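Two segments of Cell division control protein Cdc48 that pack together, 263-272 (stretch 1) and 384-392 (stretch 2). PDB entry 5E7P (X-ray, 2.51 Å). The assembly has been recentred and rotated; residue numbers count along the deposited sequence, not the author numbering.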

ATOM      1  N   HIS A 263      32.185   4.865  -0.567  1.00 40.81           N
ATOM      2  CA  HIS A 263      31.100   4.828   0.410  1.00 38.89           C
ATOM      3  C   HIS A 263      29.786   4.357  -0.214  1.00 38.83           C
ATOM      4  O   HIS A 263      29.581   4.472  -1.425  1.00 39.25           O
ATOM      5  CB  HIS A 263      30.920   6.201   1.056  1.00 39.19           C
ATOM      6  CG  HIS A 263      32.189   6.778   1.603  1.00 43.01           C
ATOM      7  ND1 HIS A 263      33.032   6.069   2.431  1.00 45.52           N
ATOM      8  CD2 HIS A 263      32.759   7.996   1.439  1.00 44.37           C
ATOM      9  CE1 HIS A 263      34.067   6.824   2.754  1.00 47.18           C
ATOM     10  NE2 HIS A 263      33.925   7.998   2.165  1.00 47.43           N
ATOM     11  N   LEU A 264      28.895   3.827   0.619  1.00 35.97           N
ATOM     12  CA  LEU A 264      27.631   3.300   0.128  1.00 32.29           C
ATOM     13  C   LEU A 264      26.483   3.505   1.110  1.00 30.39           C
ATOM     14  O   LEU A 264      26.494   2.971   2.218  1.00 30.42           O
ATOM     15  CB  LEU A 264      27.767   1.815  -0.206  1.00 33.24           C
ATOM     16  CG  LEU A 264      26.525   1.161  -0.816  1.00 31.76           C
ATOM     17  CD1 LEU A 264      26.182   1.821  -2.143  1.00 32.08           C
ATOM     18  CD2 LEU A 264      26.740  -0.332  -0.994  1.00 31.81           C
ATOM     19  N   GLY A 265      25.492   4.281   0.685  1.00 29.20           N
ATOM     20  CA  GLY A 265      24.273   4.472   1.445  1.00 28.46           C
ATOM     21  C   GLY A 265      23.083   4.233   0.538  1.00 27.65           C
ATOM     22  O   GLY A 265      22.974   4.846  -0.524  1.00 28.41           O
ATOM     23  N   VAL A 266      22.193   3.334   0.945  1.00 25.07           N
ATOM     24  CA  VAL A 266      21.078   2.941   0.089  1.00 25.60           C
ATOM     25  C   VAL A 266      19.730   3.046   0.793  1.00 25.42           C
ATOM     26  O   VAL A 266      19.561   2.537   1.900  1.00 27.72           O
ATOM     27  CB  VAL A 266      21.247   1.491  -0.425  1.00 25.40           C
ATOM     28  CG1 VAL A 266      20.138   1.140  -1.408  1.00 23.30           C
ATOM     29  CG2 VAL A 266      22.612   1.304  -1.066  1.00 24.89           C
ATOM     30  N   LEU A 267      18.775   3.704   0.142  1.00 23.97           N
ATOM     31  CA  LEU A 267      17.394   3.720   0.616  1.00 22.53           C
ATOM     32  C   LEU A 267      16.518   2.815  -0.249  1.00 22.69           C
ATOM     33  O   LEU A 267      16.301   3.083  -1.430  1.00 23.15           O
ATOM     34  CB  LEU A 267      16.828   5.142   0.623  1.00 21.60           C
ATOM     35  CG  LEU A 267      15.384   5.265   1.129  1.00 21.08           C
ATOM     36  CD1 LEU A 267      15.254   4.763   2.568  1.00 20.44           C
ATOM     37  CD2 LEU A 267      14.870   6.692   1.003  1.00 18.36           C
ATOM     38  N   VAL A 268      16.023   1.737   0.346  1.00 22.21           N
ATOM     39  CA  VAL A 268      15.177   0.794  -0.367  1.00 22.11           C
ATOM     40  C   VAL A 268      13.706   1.084  -0.087  1.00 25.42           C
ATOM     41  O   VAL A 268      13.294   1.182   1.072  1.00 25.56           O
ATOM     42  CB  VAL A 268      15.488  -0.654   0.045  1.00 21.10           C
ATOM     43  CG1 VAL A 268      14.538  -1.618  -0.653  1.00 21.11           C
ATOM     44  CG2 VAL A 268      16.937  -0.997  -0.266  1.00 18.80           C
ATOM     45  N   SER A 269      12.920   1.226  -1.151  1.00 26.37           N
ATOM     46  CA  SER A 269      11.495   1.508  -1.019  1.00 24.17           C
ATOM     47  C   SER A 269      10.622   0.550  -1.828  1.00 22.62           C
ATOM     48  O   SER A 269      11.123  -0.338  -2.513  1.00 21.42           O
ATOM     49  CB  SER A 269      11.192   2.959  -1.395  1.00 26.77           C
ATOM     50  OG  SER A 269      11.664   3.264  -2.694  1.00 31.33           O
ATOM     51  N   GLY A 270       9.310   0.734  -1.730  1.00 21.99           N
ATOM     52  CA  GLY A 270       8.360  -0.172  -2.345  1.00 23.20           C
ATOM     53  C   GLY A 270       7.213  -0.466  -1.396  1.00 25.62           C
ATOM     54  O   GLY A 270       7.295  -0.147  -0.210  1.00 26.85           O
ATOM     55  N   PRO A 271       6.141  -1.088  -1.911  1.00 26.74           N
ATOM     56  CA  PRO A 271       4.899  -1.354  -1.174  1.00 27.72           C
ATOM     57  C   PRO A 271       5.122  -1.992   0.200  1.00 28.15           C
ATOM     58  O   PRO A 271       6.093  -2.719   0.404  1.00 28.43           O
ATOM     59  CB  PRO A 271       4.158  -2.330  -2.090  1.00 27.15           C
ATOM     60  CG  PRO A 271       4.657  -2.003  -3.451  1.00 27.05           C
ATOM     61  CD  PRO A 271       6.102  -1.656  -3.270  1.00 26.96           C
ATOM     62  N   ALA A 272       4.217  -1.715   1.130  1.00 27.42           N
ATOM     63  CA  ALA A 272       4.326  -2.245   2.483  1.00 27.43           C
ATOM     64  C   ALA A 272       4.229  -3.769   2.488  1.00 27.07           C
ATOM     65  O   ALA A 272       3.304  -4.340   1.918  1.00 26.04           O
ATOM     66  CB  ALA A 272       3.250  -1.633   3.380  1.00 25.32           C
ATOM     67  N   ASP A 384      23.103   7.947  -0.876  1.00 33.72           N
ATOM     68  CA  ASP A 384      23.385   8.592  -2.151  1.00 36.15           C
ATOM     69  C   ASP A 384      22.566   7.988  -3.288  1.00 34.85           C
ATOM     70  O   ASP A 384      22.450   8.580  -4.361  1.00 36.90           O
ATOM     71  CB  ASP A 384      24.877   8.497  -2.476  1.00 38.51           C
ATOM     72  CG  ASP A 384      25.320   7.075  -2.761  1.00 42.93           C
ATOM     73  OD1 ASP A 384      25.606   6.327  -1.800  1.00 43.55           O
ATOM     74  OD2 ASP A 384      25.381   6.703  -3.953  1.00 46.02           O
ATOM     75  N   ARG A 385      21.998   6.812  -3.053  1.00 30.96           N
ATOM     76  CA  ARG A 385      21.237   6.126  -4.092  1.00 30.83           C
ATOM     77  C   ARG A 385      20.022   5.389  -3.533  1.00 31.23           C
ATOM     78  O   ARG A 385      19.949   5.097  -2.337  1.00 31.11           O
ATOM     79  CB  ARG A 385      22.141   5.167  -4.869  1.00 27.73           C
ATOM     80  CG  ARG A 385      22.624   3.977  -4.068  1.00 27.63           C
ATOM     81  CD  ARG A 385      23.777   3.285  -4.774  1.00 31.10           C
ATOM     82  NE  ARG A 385      25.012   4.056  -4.686  1.00 34.35           N
ATOM     83  CZ  ARG A 385      26.102   3.806  -5.403  1.00 37.13           C
ATOM     84  NH1 ARG A 385      26.110   2.807  -6.277  1.00 36.76           N
ATOM     85  NH2 ARG A 385      27.183   4.559  -5.252  1.00 38.73           N
ATOM     86  N   GLU A 386      19.068   5.091  -4.410  1.00 30.70           N
ATOM     87  CA  GLU A 386      17.806   4.489  -3.992  1.00 30.26           C
ATOM     88  C   GLU A 386      17.407   3.297  -4.854  1.00 31.60           C
ATOM     89  O   GLU A 386      17.871   3.139  -5.983  1.00 34.73           O
ATOM     90  CB  GLU A 386      16.690   5.534  -3.997  1.00 29.67           C
ATOM     91  CG  GLU A 386      16.943   6.707  -3.073  1.00 33.18           C
ATOM     92  CD  GLU A 386      15.784   7.677  -3.031  1.00 37.45           C
ATOM     93  OE1 GLU A 386      14.763   7.416  -3.702  1.00 36.54           O
ATOM     94  OE2 GLU A 386      15.893   8.700  -2.322  1.00 41.55           O
ATOM     95  N   LEU A 387      16.527   2.466  -4.309  1.00 28.16           N
ATOM     96  CA  LEU A 387      16.114   1.242  -4.971  1.00 26.70           C
ATOM     97  C   LEU A 387      14.633   0.999  -4.696  1.00 28.23           C
ATOM     98  O   LEU A 387      14.215   0.903  -3.540  1.00 29.51           O
ATOM     99  CB  LEU A 387      16.957   0.077  -4.453  1.00 26.39           C
ATOM    100  CG  LEU A 387      17.359  -1.022  -5.430  1.00 27.43           C
ATOM    101  CD1 LEU A 387      17.827  -0.424  -6.744  1.00 29.32           C
ATOM    102  CD2 LEU A 387      18.457  -1.862  -4.814  1.00 25.87           C
ATOM    103  N   GLY A 388      13.838   0.917  -5.759  1.00 25.00           N
ATOM    104  CA  GLY A 388      12.406   0.719  -5.623  1.00 23.22           C
ATOM    105  C   GLY A 388      11.964  -0.689  -5.974  1.00 23.81           C
ATOM    106  O   GLY A 388      12.220  -1.168  -7.078  1.00 26.99           O
ATOM    107  N   LEU A 389      11.297  -1.352  -5.034  1.00 22.72           N
ATOM    108  CA  LEU A 389      10.778  -2.698  -5.263  1.00 26.56           C
ATOM    109  C   LEU A 389       9.372  -2.657  -5.856  1.00 29.15           C
ATOM    110  O   LEU A 389       8.687  -1.635  -5.790  1.00 29.90           O
ATOM    111  CB  LEU A 389      10.786  -3.512  -3.965  1.00 28.73           C
ATOM    112  CG  LEU A 389      12.021  -4.386  -3.720  1.00 32.73           C
ATOM    113  CD1 LEU A 389      13.300  -3.596  -3.926  1.00 34.62           C
ATOM    114  CD2 LEU A 389      11.989  -4.996  -2.328  1.00 32.50           C
ATOM    115  N   SER A 390       8.949  -3.777  -6.431  1.00 27.69           N
ATOM    116  CA  SER A 390       7.669  -3.847  -7.122  1.00 25.82           C
ATOM    117  C   SER A 390       6.753  -4.935  -6.563  1.00 25.74           C
ATOM    118  O   SER A 390       7.222  -5.914  -5.985  1.00 26.69           O
ATOM    119  CB  SER A 390       7.903  -4.087  -8.611  1.00 29.50           C
ATOM    120  OG  SER A 390       6.685  -4.363  -9.274  1.00 34.27           O
ATOM    121  N   LEU A 391       5.445  -4.750  -6.733  1.00 25.55           N
ATOM    122  CA  LEU A 391       4.459  -5.776  -6.406  1.00 25.65           C
ATOM    123  C   LEU A 391       4.697  -7.007  -7.267  1.00 25.49           C
ATOM    124  O   LEU A 391       5.088  -6.890  -8.428  1.00 26.60           O
ATOM    125  CB  LEU A 391       3.032  -5.276  -6.663  1.00 26.31           C
ATOM    126  CG  LEU A 391       2.408  -4.165  -5.813  1.00 27.82           C
ATOM    127  CD1 LEU A 391       1.122  -3.686  -6.464  1.00 25.77           C
ATOM    128  CD2 LEU A 391       2.138  -4.640  -4.399  1.00 27.94           C
ATOM    129  N   PRO A 392       4.453  -8.197  -6.700  1.00 22.93           N
ATOM    130  CA  PRO A 392       4.563  -9.436  -7.472  1.00 22.11           C
ATOM    131  C   PRO A 392       3.405  -9.585  -8.456  1.00 27.99           C
ATOM    132  O   PRO A 392       2.251  -9.387  -8.070  1.00 28.86           O
ATOM    133  CB  PRO A 392       4.474 -10.521  -6.394  1.00 19.82           C
ATOM    134  CG  PRO A 392       3.703  -9.888  -5.281  1.00 18.74           C
ATOM    135  CD  PRO A 392       4.112  -8.446  -5.287  1.00 19.72           C
TER

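What joins two segments so far apart in sequence? They lie side by side as parallel strands, 265-269 against 385-388, and a ladder of backbone hydrogen bonds joins them. Leu267 takes a hydrogen bond through each of its backbone groups: its N reaches Arg385 O at 3.1 Å, and its O accepts from Leu387 N at 3.0 Å. The ladder tightens toward its C-terminal end, where Ser269 N to Leu387 O and Leu389 N to Ser269 O are both 2.7 Å and nearly straight. At the other end it loosens; the bond from Arg385 N to Gly265 O, 3.3 Å, is weak.

How does the looser end stay closed? The carboxylate of Asp384 curls back to the neighbouring strand, and Gly265 N donates to Asp384 OD1 at 3.2 Å. The other carboxylate oxygen holds the next side chain in a salt bridge, with Arg385 NE 2.8 Å from Asp384 OD2. The long arginine arm runs past Val266 to Leu264. Leu264 CD1 sits over one face of the guanidinium, 3.6 Å from Arg385 NE, while Val266 CG2 lies 4.0 Å from Arg385 CG. Arginine suits this partly exposed place because its methylene chain can cover apolar neighbours while its charged end meets the aspartate.

Which bumps fill which hollows on the two faces of the sheet? Val266, Val268, Arg385 and Leu387 share one face. There the branches of Val268 span two neighbours: CG2 is 4.3 Å from Leu387 CB, and CG1 is 4.0 Å from Leu389 CD1, so the compact valine fits beside both leucines. On the face bearing Leu267, Glu386 and Ser269, the side chains of Leu267 and Glu386 pack through their aliphatic parts, Leu267 CB lying 4.0 Å from Glu386 CG. The glutamate is buried, but its OE1 is hydrogen-bonded elsewhere in the structure. Beside the small Ser269, Gly388 adds no side chain at all, leaving this end of the face low.

Why does the chain change shape after Ser269? Gly270 adopts backbone angles that call for glycine, and a CB there would come within 2.9 Å of Leu389 CB, a clash. With no side chain in the way, the two chains stay close just past the strands, Gly270 CA lying 4.6 Å from Leu389 CA. The CA-to-CB bond of Pro271 points toward the other stretch; Pro271 CD lies 3.6 Å from Leu389 O, and Pro271 CG makes an apolar contact with Leu391 CD2 at 3.8 Å, beyond the last rung of the ladder. In all, the two stretches bury 642 Å² between them, both sides summed.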